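Local coordinates for protein galectin (Ovis aries, PDB 6N44) that probably binds beta-galactoside-containing glycans through a galectin-type carbohydrate-recognition domain and has anti-parasitic activity in sheep, at residues D51-F56 against Q120-L125. Numbering follows the deposited sequence.
Sequences DIPFRF and QSVKML
At one end of the galectin beta-sandwich, where the chain enters the strand 124-129 from a short 3-10 segment, the ring of P53 packs against V122 and S121. The contact is small, about 100 Å² in all, and mostly apolar, with no hydrogen bond passing between 51-56 and 120-125. The CB-CG edge of the proline ring does the touching. V122 CG2 lies 3.8 Å from P53 CG and is equally close to P53 CB, so one methyl sits against two ring carbons. This branch of V122 lies anti to the carbonyl carbon and beside the backbone N, with CG1 anti to that nitrogen (chi1 175°), which turns CG2 to the proline. S121 comes to the CG corner, its OG 3.7 Å from P53 CG, the atom it shares with the valine methyl. This is a van der Waals touch; the hydroxyl has its hydrogen bond with P118 O. Beside them K123 NZ bonds Q120 O at 3.2 Å, with a C=O...NZ angle of 170°, a side-chain link across 120-123. K123 and M124 together face G43 in a classic beta bulge at the entry into the strand. P53 itself lies where the chain turns a corner, two residues before R55, a galactose-binding residue, though no galactose is bound to this chain here. The contact joins this corner, near the start of strand 52-59, to the loop leading into strand 124-129; in the six-stranded sheet strand 37-43 runs between those two strands, with V122 also resting on its F42 and on L16, and P53 on T44 and L117.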
ATOM      1  N   ASP A  51      14.700  14.260 -14.490  1.00 19.08           N
ATOM      2  CA  ASP A  51      13.648  14.713 -13.590  1.00 22.03           C
ATOM      3  C   ASP A  51      13.530  13.804 -12.371  1.00 19.16           C
ATOM      4  O   ASP A  51      13.767  12.594 -12.447  1.00 16.74           O
ATOM      5  CB  ASP A  51      12.308  14.782 -14.325  1.00 24.32           C
ATOM      6  CG  ASP A  51      12.237  15.948 -15.310  1.00 34.26           C
ATOM      7  OD1 ASP A  51      12.972  16.940 -15.113  1.00 30.29           O
ATOM      8  OD2 ASP A  51      11.437  15.878 -16.269  1.00 42.88           O
ATOM      9  N   ILE A  52      13.211  14.408 -11.229  1.00 13.69           N
ATOM     10  CA  ILE A  52      12.904  13.662 -10.015  1.00 14.41           C
ATOM     11  C   ILE A  52      11.558  14.162  -9.514  1.00 16.21           C
ATOM     12  O   ILE A  52      11.482  15.181  -8.806  1.00 14.23           O
ATOM     13  CB  ILE A  52      13.990  13.805  -8.934  1.00 16.57           C
ATOM     14  CG1 ILE A  52      15.349  13.332  -9.462  1.00 14.19           C
ATOM     15  CG2 ILE A  52      13.578  13.017  -7.651  1.00  9.42           C
ATOM     16  CD1 ILE A  52      16.483  13.428  -8.419  1.00 15.75           C
ATOM     17  N   PRO A  53      10.479  13.477  -9.876  1.00 11.87           N
ATOM     18  CA  PRO A  53       9.150  13.847  -9.372  1.00 14.64           C
ATOM     19  C   PRO A  53       9.067  13.996  -7.862  1.00 13.18           C
ATOM     20  O   PRO A  53       8.323  14.861  -7.378  1.00 11.19           O
ATOM     21  CB  PRO A  53       8.279  12.689  -9.872  1.00 11.91           C
ATOM     22  CG  PRO A  53       8.934  12.289 -11.151  1.00 12.71           C
ATOM     23  CD  PRO A  53      10.417  12.412 -10.882  1.00 11.96           C
ATOM     24  N   PHE A  54       9.798  13.191  -7.087  1.00 12.77           N
ATOM     25  CA  PHE A  54       9.643  13.245  -5.634  1.00 12.23           C
ATOM     26  C   PHE A  54      10.933  12.780  -4.973  1.00 11.71           C
ATOM     27  O   PHE A  54      11.292  11.600  -5.063  1.00 12.26           O
ATOM     28  CB  PHE A  54       8.452  12.398  -5.188  1.00  9.94           C
ATOM     29  CG  PHE A  54       8.280  12.302  -3.696  1.00 13.18           C
ATOM     30  CD1 PHE A  54       8.450  13.418  -2.883  1.00 12.15           C
ATOM     31  CD2 PHE A  54       7.918  11.089  -3.100  1.00 12.98           C
ATOM     32  CE1 PHE A  54       8.265  13.332  -1.509  1.00 11.43           C
ATOM     33  CE2 PHE A  54       7.751  10.987  -1.711  1.00 10.56           C
ATOM     34  CZ  PHE A  54       7.926  12.111  -0.918  1.00 11.55           C
ATOM     35  N   ARG A  55      11.611  13.698  -4.296  1.00 10.72           N
ATOM     36  CA  ARG A  55      12.746  13.375  -3.442  1.00 10.81           C
ATOM     37  C   ARG A  55      12.339  13.599  -1.996  1.00 10.76           C
ATOM     38  O   ARG A  55      11.795  14.655  -1.652  1.00 14.34           O
ATOM     39  CB  ARG A  55      13.989  14.223  -3.772  1.00  9.92           C
ATOM     40  CG  ARG A  55      15.058  14.192  -2.660  1.00 13.08           C
ATOM     41  CD  ARG A  55      16.414  14.824  -3.066  1.00 13.30           C
ATOM     42  NE  ARG A  55      17.058  14.047  -4.115  1.00 16.32           N
ATOM     43  CZ  ARG A  55      18.235  14.341  -4.660  1.00 18.30           C
ATOM     44  NH1 ARG A  55      18.920  15.404  -4.251  1.00 16.32           N
ATOM     45  NH2 ARG A  55      18.729  13.557  -5.608  1.00 16.61           N
ATOM     46  N   PHE A  56      12.615  12.612  -1.161  1.00  8.69           N
ATOM     47  CA  PHE A  56      12.421  12.674   0.281  1.00 10.70           C
ATOM     48  C   PHE A  56      13.797  12.629   0.919  1.00  8.96           C
ATOM     49  O   PHE A  56      14.567  11.697   0.663  1.00 10.99           O
ATOM     50  CB  PHE A  56      11.561  11.495   0.769  1.00  6.89           C
ATOM     51  CG  PHE A  56      11.421  11.392   2.288  1.00  8.09           C
ATOM     52  CD1 PHE A  56      10.340  11.964   2.945  1.00  9.55           C
ATOM     53  CD2 PHE A  56      12.342  10.678   3.042  1.00  9.69           C
ATOM     54  CE1 PHE A  56      10.191  11.852   4.342  1.00  9.03           C
ATOM     55  CE2 PHE A  56      12.201  10.554   4.436  1.00 11.37           C
ATOM     56  CZ  PHE A  56      11.116  11.142   5.081  1.00  9.47           C
ATOM     57  N   GLN A 120       2.989   8.517 -13.154  1.00 13.29           N
ATOM     58  CA  GLN A 120       3.309   7.619 -14.258  1.00 14.18           C
ATOM     59  C   GLN A 120       4.683   7.870 -14.855  1.00 12.00           C
ATOM     60  O   GLN A 120       5.170   7.021 -15.604  1.00 16.70           O
ATOM     61  CB  GLN A 120       2.257   7.725 -15.373  1.00 13.31           C
ATOM     62  CG  GLN A 120       0.838   7.342 -14.960  1.00 20.39           C
ATOM     63  CD  GLN A 120       0.113   8.478 -14.244  1.00 25.39           C
ATOM     64  OE1 GLN A 120       0.619   9.600 -14.163  1.00 23.84           O
ATOM     65  NE2 GLN A 120      -1.074   8.187 -13.717  1.00 32.27           N
ATOM     66  N   SER A 121       5.320   8.997 -14.558  1.00 13.32           N
ATOM     67  CA  SER A 121       6.638   9.274 -15.117  1.00 15.17           C
ATOM     68  C   SER A 121       7.775   8.767 -14.232  1.00 19.25           C
ATOM     69  O   SER A 121       8.929   8.767 -14.676  1.00 16.27           O
ATOM     70  CB  SER A 121       6.798  10.782 -15.383  1.00 13.58           C
ATOM     71  OG  SER A 121       6.940  11.518 -14.179  1.00 13.88           O
ATOM     72  N   VAL A 122       7.477   8.335 -13.002  1.00 13.63           N
ATOM     73  CA  VAL A 122       8.484   7.700 -12.156  1.00 15.83           C
ATOM     74  C   VAL A 122       8.848   6.342 -12.741  1.00 14.91           C
ATOM     75  O   VAL A 122       7.971   5.516 -13.027  1.00 14.66           O
ATOM     76  CB  VAL A 122       7.966   7.555 -10.715  1.00 13.16           C
ATOM     77  CG1 VAL A 122       8.978   6.780  -9.849  1.00 12.71           C
ATOM     78  CG2 VAL A 122       7.644   8.915 -10.109  1.00  9.41           C
ATOM     79  N   LYS A 123      10.144   6.105 -12.929  1.00 14.30           N
ATOM     80  CA  LYS A 123      10.623   4.830 -13.442  1.00 12.77           C
ATOM     81  C   LYS A 123      11.694   4.189 -12.584  1.00  9.99           C
ATOM     82  O   LYS A 123      12.072   3.050 -12.866  1.00 12.40           O
ATOM     83  CB  LYS A 123      11.200   4.989 -14.859  1.00 16.92           C
ATOM     84  CG  LYS A 123      10.273   5.639 -15.868  1.00 21.61           C
ATOM     85  CD  LYS A 123       9.096   4.765 -16.167  1.00 21.39           C
ATOM     86  CE  LYS A 123       8.022   5.546 -16.925  1.00 28.34           C
ATOM     87  NZ  LYS A 123       6.774   4.741 -17.084  1.00 28.32           N
ATOM     88  N   MET A 124      12.211   4.881 -11.568  1.00 14.15           N
ATOM     89  CA  MET A 124      13.382   4.399 -10.844  1.00 11.24           C
ATOM     90  C   MET A 124      13.279   4.847  -9.396  1.00 12.74           C
ATOM     91  O   MET A 124      13.166   6.048  -9.118  1.00 13.86           O
ATOM     92  CB  MET A 124      14.669   4.930 -11.484  1.00 16.36           C
ATOM     93  CG  MET A 124      15.936   4.551 -10.749  1.00 17.99           C
ATOM     94  SD  MET A 124      16.081   2.757 -10.678  1.00 19.87           S
ATOM     95  CE  MET A 124      16.194   2.360 -12.428  1.00 18.65           C
ATOM     96  N   LEU A 125      13.314   3.885  -8.490  1.00  7.12           N
ATOM     97  CA  LEU A 125      13.363   4.130  -7.058  1.00  8.40           C
ATOM     98  C   LEU A 125      14.817   4.039  -6.600  1.00  9.89           C
ATOM     99  O   LEU A 125      15.530   3.110  -6.979  1.00  9.77           O
ATOM    100  CB  LEU A 125      12.492   3.112  -6.317  1.00  6.88           C
ATOM    101  CG  LEU A 125      12.590   3.163  -4.783  1.00 10.34           C
ATOM    102  CD1 LEU A 125      11.927   4.419  -4.249  1.00  8.17           C
ATOM    103  CD2 LEU A 125      11.986   1.911  -4.136  1.00 10.74           C
TER